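Local coordinates for multicopper oxidase (Arthrobacter sp. FB24, PDB 3GDC), which probably couples one-electron oxidation of phenolic or similar substrates to the reduction of dioxygen to water at copper centres, as laccases do, at residues 47-50 / 51-54; 136-139 / 140-144. One frame throughout, in Å; residues are numbered along the deposited sequence.

Contact 1: residues 47-50 / 51-54; sequences EIAP and GIIF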
loop_
_atom_site.group_PDB
_atom_site.type_symbol
_atom_site.label_atom_id
_atom_site.label_comp_id
_atom_site.label_asym_id
_atom_site.label_seq_id
_atom_site.Cartn_x
_atom_site.Cartn_y
_atom_site.Cartn_z
ATOM N N GLU A 47 19.496 -17.991 17.705
ATOM C CA GLU A 47 20.325 -16.808 17.905
ATOM C C GLU A 47 20.252 -15.921 16.669
ATOM O O GLU A 47 20.964 -16.147 15.695
ATOM C CB GLU A 47 21.774 -17.190 18.236
ATOM C CG GLU A 47 22.622 -15.965 18.584
ATOM C CD GLU A 47 23.936 -16.304 19.270
ATOM O OE1 GLU A 47 24.282 -17.496 19.403
ATOM O OE2 GLU A 47 24.627 -15.354 19.684
ATOM N N ILE A 48 19.382 -14.909 16.715
ATOM C CA ILE A 48 19.101 -14.084 15.534
ATOM C C ILE A 48 20.073 -12.917 15.340
ATOM O O ILE A 48 20.291 -12.447 14.213
ATOM C CB ILE A 48 17.633 -13.586 15.519
ATOM C CG1 ILE A 48 17.273 -12.906 16.846
ATOM C CG2 ILE A 48 16.687 -14.771 15.229
ATOM C CD1 ILE A 48 16.117 -11.918 16.770
ATOM N N ALA A 49 20.635 -12.452 16.451
ATOM C CA ALA A 49 21.658 -11.418 16.470
ATOM C C ALA A 49 22.683 -11.857 17.525
ATOM O O ALA A 49 22.329 -12.611 18.439
ATOM C CB ALA A 49 21.040 -10.075 16.831
ATOM N N PRO A 50 23.957 -11.424 17.396
ATOM C CA PRO A 50 24.941 -11.893 18.384
ATOM C C PRO A 50 24.484 -11.670 19.829
ATOM O O PRO A 50 24.271 -10.528 20.254
ATOM C CB PRO A 50 26.189 -11.062 18.059
ATOM C CG PRO A 50 26.058 -10.766 16.597
ATOM C CD PRO A 50 24.574 -10.529 16.398
ATOM N N GLY A 51 24.313 -12.770 20.558
ATOM C CA GLY A 51 23.911 -12.729 21.965
ATOM C C GLY A 51 22.423 -12.583 22.225
ATOM O O GLY A 51 21.993 -12.533 23.383
ATOM N N ILE A 52 21.637 -12.527 21.145
ATOM C CA ILE A 52 20.192 -12.333 21.246
ATOM C C ILE A 52 19.489 -13.640 20.902
ATOM O O ILE A 52 19.483 -14.067 19.746
ATOM C CB ILE A 52 19.700 -11.189 20.322
ATOM C CG1 ILE A 52 20.448 -9.874 20.613
ATOM C CG2 ILE A 52 18.182 -11.015 20.425
ATOM C CD1 ILE A 52 20.211 -9.270 22.009
ATOM N N ILE A 53 18.927 -14.281 21.918
ATOM C CA ILE A 53 18.292 -15.583 21.747
ATOM C C ILE A 53 16.787 -15.410 21.673
ATOM O O ILE A 53 16.144 -15.016 22.650
ATOM C CB ILE A 53 18.648 -16.569 22.877
ATOM C CG1 ILE A 53 20.174 -16.682 23.059
ATOM C CG2 ILE A 53 18.002 -17.934 22.617
ATOM C CD1 ILE A 53 20.945 -17.047 21.788
ATOM N N PHE A 54 16.239 -15.704 20.500
ATOM C CA PHE A 54 14.810 -15.579 20.255
ATOM C C PHE A 54 14.160 -16.930 20.565
ATOM O O PHE A 54 14.550 -17.943 19.991
ATOM C CB PHE A 54 14.571 -15.175 18.797
ATOM C CG PHE A 54 13.126 -14.922 18.463
ATOM C CD1 PHE A 54 12.511 -13.732 18.846
ATOM C CD2 PHE A 54 12.388 -15.866 17.751
ATOM C CE1 PHE A 54 11.163 -13.489 18.539
ATOM C CE2 PHE A 54 11.042 -15.627 17.435
ATOM C CZ PHE A 54 10.433 -14.448 17.834
#
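Glu47 and Ile53 face each other as an antiparallel non-hydrogen-bonded pair, CA to CA 4.5 Å, on short strand segments inclined at 130° and joined by a type II turn from Ala49 to Ile52. The turn closes where Ile52 N bonds to Ala49 O over 2.8 Å, and Ile48 N donates to Ile52 O further along. Its two corners suit their residues: the ring of Pro50 fixes the phi of the first, while Gly51 takes a positive phi at which a CB would collide with Pro50 O. Glu47 stretches over this turn. With CG anti to the backbone N (chi1 -174°) and the rest of the chain extended, its carboxylate reaches Gly51, whose N gives OE2 a nearly straight bond of 2.7 Å on the anti side of that oxygen. The aliphatic part of the same side chain is used as well, for Ile53 CD1 lies against CB and CG, 3.7 Å from Glu47 CB. Ala49 and Ile52 meet CB to CG1 at 3.8 Å. Ile48 places CG1 between its backbone N and carbonyl carbon (chi1 52°), and from there CG1 packs on Phe54 CB at 4.0 Å; branched and apolar, it suits a buried spot that Phe182 also borders. Arg8 forms a salt bridge to the OE2 that already holds Gly51 N. With a guanidinium group and a peptide N-H both converging on that oxygen, the carboxylate is likely to remain ionised, and it ties the hairpin turn to the N-terminal helix 6-9.

Contact 2: residues 136-139 / 140-144; sequences SPLA and PHIAK. With CU (copper (II) ion), chain D.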
loop_
_atom_site.group_PDB
_atom_site.type_symbol
_atom_site.label_atom_id
_atom_site.label_comp_id
_atom_site.label_asym_id
_atom_site.label_seq_id
_atom_site.Cartn_x
_atom_site.Cartn_y
_atom_site.Cartn_z
ATOM N N SER A 136 -5.347 -18.024 18.806
ATOM C CA SER A 136 -5.373 -16.757 19.541
ATOM C C SER A 136 -4.565 -16.880 20.834
ATOM O O SER A 136 -4.566 -17.942 21.462
ATOM C CB SER A 136 -6.812 -16.336 19.858
ATOM O OG SER A 136 -7.578 -16.219 18.669
ATOM N N PRO A 137 -3.866 -15.801 21.249
ATOM C CA PRO A 137 -3.751 -14.473 20.628
ATOM C C PRO A 137 -2.960 -14.509 19.329
ATOM O O PRO A 137 -1.845 -15.049 19.302
ATOM C CB PRO A 137 -2.987 -13.659 21.679
ATOM C CG PRO A 137 -2.237 -14.652 22.454
ATOM C CD PRO A 137 -3.094 -15.879 22.501
ATOM N N LEU A 138 -3.548 -13.944 18.278
ATOM C CA LEU A 138 -3.009 -14.009 16.919
ATOM C C LEU A 138 -1.579 -13.494 16.761
ATOM O O LEU A 138 -0.781 -14.124 16.069
ATOM C CB LEU A 138 -3.927 -13.262 15.940
ATOM C CG LEU A 138 -4.957 -13.989 15.060
ATOM C CD1 LEU A 138 -4.304 -14.578 13.794
ATOM C CD2 LEU A 138 -5.727 -15.049 15.829
ATOM N N ALA A 139 -1.257 -12.354 17.381
ATOM C CA ALA A 139 0.046 -11.712 17.115
ATOM C C ALA A 139 1.262 -12.581 17.468
ATOM O O ALA A 139 2.096 -12.822 16.591
ATOM C CB ALA A 139 0.146 -10.303 17.753
ATOM N N PRO A 140 1.369 -13.060 18.730
ATOM C CA PRO A 140 2.500 -13.928 19.068
ATOM C C PRO A 140 2.529 -15.254 18.313
ATOM O O PRO A 140 3.600 -15.762 18.037
ATOM C CB PRO A 140 2.329 -14.186 20.569
ATOM C CG PRO A 140 0.925 -13.852 20.877
ATOM C CD PRO A 140 0.522 -12.791 19.908
ATOM N N HIS A 141 1.366 -15.806 17.975
ATOM C CA HIS A 141 1.336 -17.096 17.277
ATOM C C HIS A 141 1.903 -17.020 15.861
ATOM O O HIS A 141 2.517 -17.977 15.399
ATOM C CB HIS A 141 -0.054 -17.733 17.337
ATOM C CG HIS A 141 -0.340 -18.391 18.650
ATOM N ND1 HIS A 141 -0.049 -19.716 18.896
ATOM C CD2 HIS A 141 -0.842 -17.894 19.805
ATOM C CE1 HIS A 141 -0.385 -20.015 20.138
ATOM N NE2 HIS A 141 -0.863 -18.925 20.714
ATOM N N ILE A 142 1.749 -15.878 15.201
ATOM C CA ILE A 142 2.420 -15.661 13.912
ATOM C C ILE A 142 3.850 -15.148 14.164
ATOM O O ILE A 142 4.821 -15.684 13.614
ATOM C CB ILE A 142 1.634 -14.696 12.988
ATOM C CG1 ILE A 142 0.240 -15.266 12.664
ATOM C CG2 ILE A 142 2.395 -14.446 11.671
ATOM C CD1 ILE A 142 -0.683 -14.280 11.940
ATOM N N ALA A 143 3.973 -14.134 15.015
ATOM C CA ALA A 143 5.261 -13.446 15.223
ATOM C C ALA A 143 6.364 -14.323 15.828
ATOM O O ALA A 143 7.559 -14.096 15.574
ATOM C CB ALA A 143 5.063 -12.185 16.069
ATOM N N LYS A 144 5.978 -15.325 16.614
ATOM C CA LYS A 144 6.960 -16.234 17.203
ATOM C C LYS A 144 7.604 -17.194 16.204
ATOM O O LYS A 144 8.579 -17.863 16.530
ATOM C CB LYS A 144 6.394 -16.983 18.420
ATOM C CG LYS A 144 6.040 -16.070 19.597
ATOM C CD LYS A 144 7.130 -16.012 20.640
ATOM C CE LYS A 144 7.108 -17.237 21.534
ATOM N NZ LYS A 144 8.184 -17.169 22.564
HETATM CU CU CU D . 0.182 -21.192 17.341
#
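His141 binds copper through ND1 at 2.2 Å, and the far edge of its ring meets Pro137, whose carbonyl oxygen lies in the ring plane 3.1 Å from CD2. An oxygen at this edge is likely to be drawn to a ring C-H polarised by the metal. With CG anti to the carbonyl carbon (chi1 -79°), the imidazole points off the helix to the ion, where His88 and Cys133 complete the three ligands; the ring of Trp57 also meets that of His141. Pro137 occupies the N-cap position before helix 138-143 and follows a cis peptide bond. Its CG packs on Pro140 CG at 3.6 Å, the two rings crossing at about a right angle. Pro140 suits the first turn, where a missing N-H breaks no helical bond and the ring still presents a firm apolar surface. A glycine in its place would probably open a gap beside Pro137 and give the chain just before His141 more freedom to turn. Beyond it the regular bonds begin, from Ile142 N to Leu138 O and, at 2.8 Å, from Ala143 N to Ala139 O. One turn apart, Leu138 CD1 and Ile142 CD1 touch at 4.1 Å. Glu277 of the second subunit accepts the N-H of Leu138, so the helix start is also held across the subunit interface. At the other end Lys144 reaches Lys55 O with NZ and makes a cation-pi contact with Trp57. A cysteine and two histidines round one copper, the later histidine on a short helix soon after the cysteine, mark the type 1 site of a cupredoxin domain.

Following the chain from the N terminus, contact 1 comes first and closes the tight hairpin between strand 33-49 and strand 52-59. The chain then supplies His88 from the segment between strand 75-82 and strand 91-92, and Cys133 just after strand 127-132, before contact 2 forms within helix 138-143, which lies between strand 127-132 and strand 147-153. The contacts are in series: neither encloses nor crosses the other. Although their centres lie about 20 Å apart, they touch where Phe54 CE2 packs on Lys144 O at 3.4 Å. Strand 52-59 thus leads from the turn, past Phe54, to Lys55 and Trp57, tying the hairpin to the helix end near the copper within one cupredoxin domain.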